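Local structure of DUF3863 domain-containing protein (Parabacteroides distasonis, 3LM3) at residues L215-T219 against W281-E287; A171-S175 against S187-F192; L25-T31 against L72-T77. The protein is of unknown function but is probably a glycoside hydrolase or deacetylase built round a beta/alpha-barrel-like domain. All blocks are in the same frame, centred on the assembly; numbering follows the deposited sequence.

How the contacts relate
All three contacts are buried, but they differ in depth and in what they join. Contact 1 lies about 4 Å and contact 3 about 14 Å from the centre of the chain, measured between centres. Contact 3 is regular pairing of two parallel strands, with backbone bonds down its length and apolar side chains beside them. Contact 1 uses the neighbouring strand 280-287, whose main chain pairs with strand 21-29, yet meets the end of strand 213-216 and the loop after it through an indole and a threonine. Contact 2 joins the end of strand 168-172 to a loop, mixing an indole-to-carbonyl bond, apolar touches and a bridging water. It touches contact 1 through Asp216 and Trp174, not contact 3.

Contact 1. Residues L215-T219 against W281-E287; sequences LDGWT and WVANIWE
Ile285 meets the indole of Trp218 broadside: its CD1 lies 3.7 Å from the centroid of the Trp218 six-membered ring and 13° off the ring normal, a CH-pi contact over one face. The two side chains cross at about a right angle. Because CG of Trp218 stands beside its own backbone N (chi1 -59°), NE1 of Trp218 reaches Ile285 O, 3.1 Å away, in a weak bond bent to 133°. A leucine in place of Trp218 would probably leave Ile285 O without this donor and CD1 of Ile285 without its flat partner. Strands 213-216 and 280-287 are both parallel strands of what is probably the beta/alpha-barrel domain of this glycoside hydrolase/deacetylase clan, and here the chain leaving the first crosses the second nearly perpendicularly. Thr219 grips both backbone polar groups of Ala283: its N donates to Ala283 O at 2.9 Å, and its OG1 accepts from Ala283 N at 2.8 Å. Water 1 joins Thr219 OG1 to Trp281 O. Trp281, its NE1 bonded to Thr24, turns an edge to the buried Asp216 O, with CH2 of Trp281 3.5 Å from that oxygen, while Leu215 CD2 touches CH2 obliquely at 3.8 Å.

Contact 2. Residues A171-S175 against S187-F192; sequences AVIWS and SPSYPF
Ser189 presses CB onto one face of the Trp174 indole, 3.4 Å from the centroid of its five-membered ring and only 7° off the ring normal, a close CH-pi contact. On the opposite face lies CB of Ser175, so the indole is sandwiched between two serine methylenes. Its rotation is fixed further at the edge, where Trp174 NE1 donates to Ser187 O at 2.9 Å. The acceptor lies in the indole plane, but the donor stands above the Ser187 carbonyl plane, and the N-H...O angle of 144° is far from straight. Arg368 gives Ser187 O a second donor. With its CG anti to the backbone N (chi1 -172°), Trp174 is extended toward the loop at 187-189, which is itself braced by a bond from Ser187 OG to Pro188 O of 2.8 Å.

A smaller apolar contact lies beside the indole: Val172 crosses Phe192 obliquely, touching with CG2 against Phe192 CE1 at 3.6 Å, and Val172 CG1 approaches Ser187 OG at 3.5 Å. The looser side is bridged by solvent, the backbone N-H groups of Ser175 and Ser187 both donating to water 2, each at 3.2 Å. Residues 171-175 carry the end of strand 168-172 into the loop that returns as 187-192, consistent with the long loops at the C-terminal ends of strands in a beta/alpha barrel, as expected of this clan.

Contact 3. Residues L25-T31 against L72-T77; sequences LCIMIRT and LTWGFT
Gly75 O takes two groups of the facing strand: the N-H of Ile29 at 2.8 Å, almost straight at 170°, and the CA-H of Met28, whose CA is 3.3 Å from that oxygen. Both belong to a parallel beta ladder in which strand 21-29 pairs with strand 73-76. Helix 53-64 lies between them in the chain, making a beta-alpha-beta unit as expected of a beta/alpha barrel. Five backbone bonds cross, running from Thr73 N with Leu25 O to Thr77 N with Ile29 O, and the short strand axes are inclined by 28°.

One face of the sheet is apolar and aromatic. Ile29 lies alongside Phe76, pointing the same way, with its CB over the ring face, 4.1 Å from the Phe76 centroid. Ile27 likewise runs beside Trp74, where Ile27 CG2 meets Trp74 CZ3 at 3.7 Å, while Ile27 CD1 crosses to Leu72 CD2 at 3.6 Å. Helices 53-64 and 86-102 cover these side chains, and Trp74 NE1 bonds to Asp104.

The other face carries Cys26, Met28 and Thr73, and reaches Ile285 and Glu287 of strand 280-287. Space is short beside Gly75, which has no side chain: a beta carbon there would come within 3.2 Å of Cys26 SG. Met28, present as selenomethionine, extends its chain so that CE touches Thr77 CG2 at 3.8 Å. That threonine directly follows the strand and is the N-cap of helix 78-82. Its chi1 of 65° sets OG1 between the backbone N and the carbonyl carbon, where it bonds to Ala80 N and to Glu35, while Thr77 CG2 rests 3.6 Å from Arg30 CB.

Contact 1. Residues L215-T219 against W281-E287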
loop_
_atom_site.group_PDB
_atom_site.type_symbol
_atom_site.label_atom_id
_atom_site.label_comp_id
_atom_site.label_asym_id
_atom_site.label_seq_id
_atom_site.Cartn_x
_atom_site.Cartn_y
_atom_site.Cartn_z
ATOM N N LEU A 215 -1.533 -2.808 -6.163
ATOM C CA LEU A 215 -1.833 -1.687 -5.288
ATOM C C LEU A 215 -0.995 -1.647 -4.027
ATOM O O LEU A 215 -0.886 -2.617 -3.271
ATOM C CB LEU A 215 -3.296 -1.719 -4.823
ATOM C CG LEU A 215 -4.342 -1.617 -5.928
ATOM C CD1 LEU A 215 -5.756 -1.591 -5.317
ATOM C CD2 LEU A 215 -4.110 -0.358 -6.805
ATOM N N ASP A 216 -0.433 -0.477 -3.763
ATOM C CA ASP A 216 0.096 -0.101 -2.446
ATOM C C ASP A 216 -0.939 -0.255 -1.335
ATOM O O ASP A 216 -2.148 -0.224 -1.592
ATOM C CB ASP A 216 0.585 1.344 -2.515
ATOM C CG ASP A 216 1.532 1.739 -1.382
ATOM O OD1 ASP A 216 2.105 0.864 -0.664
ATOM O OD2 ASP A 216 1.685 2.980 -1.188
ATOM N N GLY A 217 -0.454 -0.369 -0.107
ATOM C CA GLY A 217 -1.271 -0.572 1.085
ATOM C C GLY A 217 -1.447 0.637 2.001
ATOM O O GLY A 217 -2.509 0.802 2.602
ATOM N N TRP A 218 -0.375 1.431 2.175
ATOM C CA TRP A 218 -0.366 2.614 3.027
ATOM C C TRP A 218 0.313 3.780 2.325
ATOM O O TRP A 218 1.516 3.749 2.054
ATOM C CB TRP A 218 0.400 2.385 4.339
ATOM C CG TRP A 218 -0.038 1.312 5.272
ATOM C CD1 TRP A 218 -0.759 1.484 6.418
ATOM C CD2 TRP A 218 0.259 -0.078 5.187
ATOM N NE1 TRP A 218 -0.930 0.283 7.047
ATOM C CE2 TRP A 218 -0.293 -0.691 6.325
ATOM C CE3 TRP A 218 0.955 -0.860 4.269
ATOM C CZ2 TRP A 218 -0.204 -2.062 6.549
ATOM C CZ3 TRP A 218 1.055 -2.230 4.503
ATOM C CH2 TRP A 218 0.464 -2.811 5.635
ATOM N N THR A 219 -0.402 4.853 2.085
ATOM C CA THR A 219 0.197 6.021 1.446
ATOM C C THR A 219 1.271 6.615 2.359
ATOM O O THR A 219 0.995 6.957 3.509
ATOM C CB THR A 219 -0.866 7.060 1.124
ATOM O OG1 THR A 219 -1.851 6.464 0.262
ATOM C CG2 THR A 219 -0.246 8.311 0.468
ATOM N N TRP A 281 -5.322 9.069 -5.191
ATOM C CA TRP A 281 -5.640 7.844 -4.468
ATOM C C TRP A 281 -4.771 7.721 -3.221
ATOM O O TRP A 281 -3.544 7.855 -3.293
ATOM C CB TRP A 281 -5.416 6.633 -5.375
ATOM C CG TRP A 281 -5.477 5.310 -4.652
ATOM C CD1 TRP A 281 -6.495 4.832 -3.869
ATOM C CD2 TRP A 281 -4.443 4.318 -4.631
ATOM N NE1 TRP A 281 -6.150 3.583 -3.378
ATOM C CE2 TRP A 281 -4.885 3.269 -3.802
ATOM C CE3 TRP A 281 -3.177 4.226 -5.216
ATOM C CZ2 TRP A 281 -4.127 2.120 -3.568
ATOM C CZ3 TRP A 281 -2.428 3.115 -4.964
ATOM C CH2 TRP A 281 -2.896 2.071 -4.159
ATOM N N VAL A 282 -5.429 7.498 -2.095
ATOM C CA VAL A 282 -4.821 7.235 -0.814
ATOM C C VAL A 282 -5.254 5.837 -0.376
ATOM O O VAL A 282 -6.442 5.483 -0.448
ATOM C CB VAL A 282 -5.286 8.264 0.232
ATOM C CG1 VAL A 282 -4.957 7.814 1.660
ATOM C CG2 VAL A 282 -4.692 9.649 -0.110
ATOM N N ALA A 283 -4.275 5.051 0.087
ATOM C CA ALA A 283 -4.478 3.698 0.605
ATOM C C ALA A 283 -4.188 3.639 2.082
ATOM O O ALA A 283 -3.260 4.309 2.569
ATOM C CB ALA A 283 -3.555 2.714 -0.110
ATOM N N ASN A 284 -4.948 2.857 2.840
ATOM C CA ASN A 284 -4.642 2.724 4.267
ATOM C C ASN A 284 -5.138 1.386 4.771
ATOM O O ASN A 284 -6.081 0.809 4.237
ATOM C CB ASN A 284 -5.271 3.869 5.051
ATOM C CG ASN A 284 -4.474 4.286 6.286
ATOM O OD1 ASN A 284 -3.501 3.645 6.684
ATOM N ND2 ASN A 284 -4.903 5.417 6.889
ATOM N N ILE A 285 -4.446 0.876 5.783
ATOM C CA ILE A 285 -4.761 -0.407 6.432
ATOM C C ILE A 285 -4.734 -0.164 7.932
ATOM O O ILE A 285 -3.725 0.312 8.460
ATOM C CB ILE A 285 -3.807 -1.530 6.042
ATOM C CG1 ILE A 285 -3.891 -1.802 4.532
ATOM C CG2 ILE A 285 -4.123 -2.815 6.861
ATOM C CD1 ILE A 285 -2.786 -2.722 3.976
ATOM N N TRP A 286 -5.837 -0.433 8.601
ATOM C CA TRP A 286 -5.972 -0.345 10.058
ATOM C C TRP A 286 -6.271 -1.728 10.596
ATOM O O TRP A 286 -7.274 -2.356 10.230
ATOM C CB TRP A 286 -7.120 0.569 10.469
ATOM C CG TRP A 286 -6.940 2.038 10.212
ATOM C CD1 TRP A 286 -6.435 2.627 9.071
ATOM C CD2 TRP A 286 -7.223 3.120 11.106
ATOM N NE1 TRP A 286 -6.426 3.987 9.215
ATOM C CE2 TRP A 286 -6.887 4.317 10.456
ATOM C CE3 TRP A 286 -7.674 3.196 12.429
ATOM C CZ2 TRP A 286 -7.052 5.560 11.051
ATOM C CZ3 TRP A 286 -7.850 4.432 12.994
ATOM C CH2 TRP A 286 -7.533 5.587 12.327
ATOM N N GLU A 287 -5.451 -2.225 11.500
ATOM C CA GLU A 287 -5.716 -3.515 12.097
ATOM C C GLU A 287 -6.756 -3.376 13.199
ATOM O O GLU A 287 -6.658 -2.480 14.043
ATOM C CB GLU A 287 -4.440 -4.089 12.666
ATOM C CG GLU A 287 -3.329 -4.352 11.649
ATOM C CD GLU A 287 -2.548 -3.124 11.192
ATOM O OE1 GLU A 287 -2.644 -2.017 11.788
ATOM O OE2 GLU A 287 -1.742 -3.280 10.259
HETATM O O HOH W 1 -1.226 6.744 -2.311
#

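Contact 2. Residues A171-S175 against S187-F192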
loop_
_atom_site.group_PDB
_atom_site.type_symbol
_atom_site.label_atom_id
_atom_site.label_comp_id
_atom_site.label_asym_id
_atom_site.label_seq_id
_atom_site.Cartn_x
_atom_site.Cartn_y
_atom_site.Cartn_z
ATOM N N ALA A 171 -0.230 -5.807 -3.419
ATOM C CA ALA A 171 1.029 -6.543 -3.494
ATOM C C ALA A 171 2.210 -5.574 -3.666
ATOM O O ALA A 171 3.235 -5.898 -4.301
ATOM C CB ALA A 171 0.960 -7.609 -4.615
ATOM N N VAL A 172 2.052 -4.358 -3.166
ATOM C CA VAL A 172 3.106 -3.293 -3.141
ATOM C C VAL A 172 3.090 -2.864 -1.676
ATOM O O VAL A 172 2.090 -2.446 -1.223
ATOM C CB VAL A 172 2.754 -2.041 -4.075
ATOM C CG1 VAL A 172 3.659 -0.788 -3.779
ATOM C CG2 VAL A 172 2.719 -2.381 -5.540
ATOM N N ILE A 173 4.190 -3.025 -0.911
ATOM C CA ILE A 173 4.333 -2.302 0.394
ATOM C C ILE A 173 5.364 -1.259 0.065
ATOM O O ILE A 173 6.580 -1.429 0.241
ATOM C CB ILE A 173 4.684 -3.142 1.678
ATOM C CG1 ILE A 173 3.609 -4.215 1.944
ATOM C CG2 ILE A 173 4.626 -2.246 2.895
ATOM C CD1 ILE A 173 3.669 -4.910 3.359
ATOM N N TRP A 174 4.876 -0.160 -0.510
ATOM C CA TRP A 174 5.742 0.759 -1.228
ATOM C C TRP A 174 6.864 1.277 -0.352
ATOM O O TRP A 174 6.630 1.793 0.759
ATOM C CB TRP A 174 4.972 1.963 -1.818
ATOM C CG TRP A 174 5.890 2.740 -2.696
ATOM C CD1 TRP A 174 6.317 2.380 -3.943
ATOM C CD2 TRP A 174 6.606 3.928 -2.358
ATOM N NE1 TRP A 174 7.234 3.283 -4.412
ATOM C CE2 TRP A 174 7.436 4.241 -3.448
ATOM C CE3 TRP A 174 6.632 4.765 -1.232
ATOM C CZ2 TRP A 174 8.280 5.340 -3.438
ATOM C CZ3 TRP A 174 7.482 5.859 -1.241
ATOM C CH2 TRP A 174 8.284 6.139 -2.332
ATOM N N SER A 175 8.098 1.149 -0.850
ATOM C CA SER A 175 9.329 1.621 -0.219
ATOM C C SER A 175 9.780 0.853 0.992
ATOM O O SER A 175 10.770 1.210 1.586
ATOM C CB SER A 175 9.328 3.117 0.115
ATOM O OG SER A 175 8.610 3.460 1.293
ATOM N N SER A 187 9.432 -0.251 -6.652
ATOM C CA SER A 187 8.255 -0.201 -7.513
ATOM C C SER A 187 7.694 1.203 -7.661
ATOM O O SER A 187 8.050 2.106 -6.896
ATOM C CB SER A 187 7.177 -1.118 -6.967
ATOM O OG SER A 187 6.456 -0.538 -5.861
ATOM N N PRO A 188 6.765 1.399 -8.606
ATOM C CA PRO A 188 5.890 2.570 -8.523
ATOM C C PRO A 188 5.003 2.495 -7.303
ATOM O O PRO A 188 4.720 1.412 -6.798
ATOM C CB PRO A 188 5.014 2.482 -9.798
ATOM C CG PRO A 188 5.803 1.555 -10.726
ATOM C CD PRO A 188 6.436 0.556 -9.782
ATOM N N SER A 189 4.562 3.652 -6.814
ATOM C CA SER A 189 3.653 3.707 -5.684
ATOM C C SER A 189 2.203 3.771 -6.112
ATOM O O SER A 189 1.325 3.518 -5.300
ATOM C CB SER A 189 3.993 4.861 -4.771
ATOM O OG SER A 189 3.701 6.103 -5.365
ATOM N N TYR A 190 1.935 4.122 -7.352
ATOM C CA TYR A 190 0.576 4.132 -7.892
ATOM C C TYR A 190 0.384 2.880 -8.734
ATOM O O TYR A 190 1.333 2.079 -8.922
ATOM C CB TYR A 190 0.299 5.427 -8.668
ATOM C CG TYR A 190 -0.487 6.517 -7.925
ATOM C CD1 TYR A 190 -0.453 6.641 -6.532
ATOM C CD2 TYR A 190 -1.212 7.453 -8.655
ATOM C CE1 TYR A 190 -1.170 7.633 -5.891
ATOM C CE2 TYR A 190 -1.935 8.458 -8.023
ATOM C CZ TYR A 190 -1.895 8.555 -6.638
ATOM O OH TYR A 190 -2.541 9.612 -6.010
ATOM N N PRO A 191 -0.847 2.655 -9.215
ATOM C CA PRO A 191 -1.163 1.320 -9.726
ATOM C C PRO A 191 -0.443 1.000 -11.019
ATOM O O PRO A 191 -0.183 1.879 -11.849
ATOM C CB PRO A 191 -2.665 1.377 -9.958
ATOM C CG PRO A 191 -3.114 2.402 -8.927
ATOM C CD PRO A 191 -2.064 3.467 -8.992
ATOM N N PHE A 192 -0.095 -0.277 -11.181
ATOM C CA PHE A 192 0.555 -0.757 -12.397
ATOM C C PHE A 192 0.264 -2.234 -12.598
ATOM O O PHE A 192 -0.124 -2.921 -11.655
ATOM C CB PHE A 192 2.083 -0.532 -12.351
ATOM C CG PHE A 192 2.793 -1.281 -11.224
ATOM C CD1 PHE A 192 2.771 -0.790 -9.938
ATOM C CD2 PHE A 192 3.480 -2.472 -11.466
ATOM C CE1 PHE A 192 3.413 -1.450 -8.908
ATOM C CE2 PHE A 192 4.113 -3.148 -10.424
ATOM C CZ PHE A 192 4.067 -2.649 -9.150
HETATM O O HOH W 2 8.318 -0.341 -3.687
#

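Contact 3. Residues L25-T31 against L72-T77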
loop_
_atom_site.group_PDB
_atom_site.type_symbol
_atom_site.label_atom_id
_atom_site.label_comp_id
_atom_site.label_asym_id
_atom_site.label_seq_id
_atom_site.Cartn_x
_atom_site.Cartn_y
_atom_site.Cartn_z
ATOM N N LEU A 25 -9.615 1.889 2.245
ATOM C CA LEU A 25 -9.264 1.381 3.557
ATOM C C LEU A 25 -9.509 -0.108 3.630
ATOM O O LEU A 25 -10.511 -0.620 3.118
ATOM C CB LEU A 25 -10.137 2.028 4.634
ATOM C CG LEU A 25 -10.042 1.450 6.050
ATOM C CD1 LEU A 25 -8.655 1.663 6.647
ATOM C CD2 LEU A 25 -11.134 2.065 6.963
ATOM N N CYS A 26 -8.596 -0.803 4.271
ATOM C CA CYS A 26 -8.790 -2.184 4.698
ATOM C C CYS A 26 -8.661 -2.275 6.216
ATOM O O CYS A 26 -7.760 -1.662 6.811
ATOM C CB CYS A 26 -7.762 -3.096 4.061
ATOM S SG CYS A 26 -7.670 -4.777 4.760
ATOM N N ILE A 27 -9.591 -2.997 6.828
ATOM C CA ILE A 27 -9.494 -3.385 8.242
ATOM C C ILE A 27 -9.119 -4.865 8.297
ATOM O O ILE A 27 -9.818 -5.708 7.674
ATOM C CB ILE A 27 -10.807 -3.105 9.034
ATOM C CG1 ILE A 27 -11.104 -1.611 9.041
ATOM C CG2 ILE A 27 -10.681 -3.645 10.479
ATOM C CD1 ILE A 27 -12.404 -1.259 9.670
HETATM N N MSE A 28 -8.028 -5.188 8.990
HETATM C CA MSE A 28 -7.482 -6.537 9.068
HETATM C C MSE A 28 -7.970 -7.253 10.325
HETATM O O MSE A 28 -7.951 -6.674 11.431
HETATM C CB MSE A 28 -5.967 -6.519 9.084
HETATM C CG MSE A 28 -5.300 -7.857 9.164
HETATM SE SE MSE A 28 -3.379 -7.637 9.261
HETATM C CE MSE A 28 -2.897 -9.468 8.845
ATOM N N ILE A 29 -8.412 -8.490 10.141
ATOM C CA ILE A 29 -8.841 -9.382 11.218
ATOM C C ILE A 29 -7.878 -10.581 11.251
ATOM O O ILE A 29 -7.606 -11.207 10.237
ATOM C CB ILE A 29 -10.260 -9.906 10.992
ATOM C CG1 ILE A 29 -11.264 -8.776 10.730
ATOM C CG2 ILE A 29 -10.700 -10.790 12.182
ATOM C CD1 ILE A 29 -11.396 -7.776 11.795
ATOM N N ARG A 30 -7.363 -10.929 12.433
ATOM C CA ARG A 30 -6.322 -11.964 12.574
ATOM C C ARG A 30 -6.423 -12.622 13.938
ATOM O O ARG A 30 -7.190 -12.161 14.771
ATOM C CB ARG A 30 -4.930 -11.343 12.353
ATOM C CG ARG A 30 -4.514 -10.334 13.395
ATOM C CD ARG A 30 -3.487 -9.357 12.880
ATOM N NE ARG A 30 -2.851 -8.658 13.977
ATOM C CZ ARG A 30 -1.974 -7.674 13.821
ATOM N NH1 ARG A 30 -1.680 -7.215 12.611
ATOM N NH2 ARG A 30 -1.386 -7.164 14.914
ATOM N N THR A 31 -5.659 -13.699 14.167
ATOM C CA THR A 31 -5.541 -14.341 15.472
ATOM C C THR A 31 -4.174 -14.100 16.093
ATOM O O THR A 31 -4.015 -14.225 17.298
ATOM C CB THR A 31 -5.848 -15.857 15.469
ATOM O OG1 THR A 31 -4.680 -16.624 15.116
ATOM C CG2 THR A 31 -7.071 -16.229 14.601
ATOM N N LEU A 72 -15.354 -0.288 2.612
ATOM C CA LEU A 72 -13.979 -0.682 2.874
ATOM C C LEU A 72 -13.799 -2.172 2.623
ATOM O O LEU A 72 -14.752 -2.911 2.376
ATOM C CB LEU A 72 -13.603 -0.292 4.294
ATOM C CG LEU A 72 -14.395 -0.877 5.465
ATOM C CD1 LEU A 72 -14.112 -2.365 5.709
ATOM C CD2 LEU A 72 -14.148 -0.030 6.750
ATOM N N THR A 73 -12.552 -2.622 2.673
ATOM C CA THR A 73 -12.193 -4.011 2.537
ATOM C C THR A 73 -11.898 -4.615 3.886
ATOM O O THR A 73 -11.003 -4.137 4.586
ATOM C CB THR A 73 -10.963 -4.136 1.638
ATOM O OG1 THR A 73 -11.262 -3.582 0.347
ATOM C CG2 THR A 73 -10.492 -5.574 1.478
ATOM N N TRP A 74 -12.609 -5.680 4.228
ATOM C CA TRP A 74 -12.281 -6.506 5.392
ATOM C C TRP A 74 -11.332 -7.581 4.933
ATOM O O TRP A 74 -11.642 -8.340 4.011
ATOM C CB TRP A 74 -13.550 -7.149 5.923
ATOM C CG TRP A 74 -14.576 -6.185 6.440
ATOM C CD1 TRP A 74 -15.697 -5.741 5.773
ATOM C CD2 TRP A 74 -14.619 -5.565 7.742
ATOM N NE1 TRP A 74 -16.412 -4.896 6.584
ATOM C CE2 TRP A 74 -15.769 -4.774 7.795
ATOM C CE3 TRP A 74 -13.764 -5.599 8.869
ATOM C CZ2 TRP A 74 -16.121 -4.033 8.925
ATOM C CZ3 TRP A 74 -14.119 -4.872 9.994
ATOM C CH2 TRP A 74 -15.283 -4.094 10.024
ATOM N N GLY A 75 -10.179 -7.674 5.558
ATOM C CA GLY A 75 -9.205 -8.669 5.197
ATOM C C GLY A 75 -8.936 -9.607 6.355
ATOM O O GLY A 75 -8.591 -9.158 7.454
ATOM N N PHE A 76 -9.080 -10.917 6.124
ATOM C CA PHE A 76 -8.920 -11.937 7.165
ATOM C C PHE A 76 -7.715 -12.824 6.897
ATOM O O PHE A 76 -7.521 -13.295 5.778
ATOM C CB PHE A 76 -10.120 -12.888 7.162
ATOM C CG PHE A 76 -11.414 -12.304 7.698
ATOM C CD1 PHE A 76 -12.174 -11.415 6.968
ATOM C CD2 PHE A 76 -11.870 -12.696 8.932
ATOM C CE1 PHE A 76 -13.376 -10.918 7.493
ATOM C CE2 PHE A 76 -13.060 -12.190 9.462
ATOM C CZ PHE A 76 -13.786 -11.308 8.749
ATOM N N THR A 77 -6.956 -13.150 7.940
ATOM C CA THR A 77 -5.983 -14.224 7.827
ATOM C C THR A 77 -6.695 -15.593 7.752
ATOM O O THR A 77 -7.880 -15.704 8.046
ATOM C CB THR A 77 -5.073 -14.270 9.023
ATOM O OG1 THR A 77 -5.847 -14.594 10.192
ATOM C CG2 THR A 77 -4.335 -12.964 9.184
#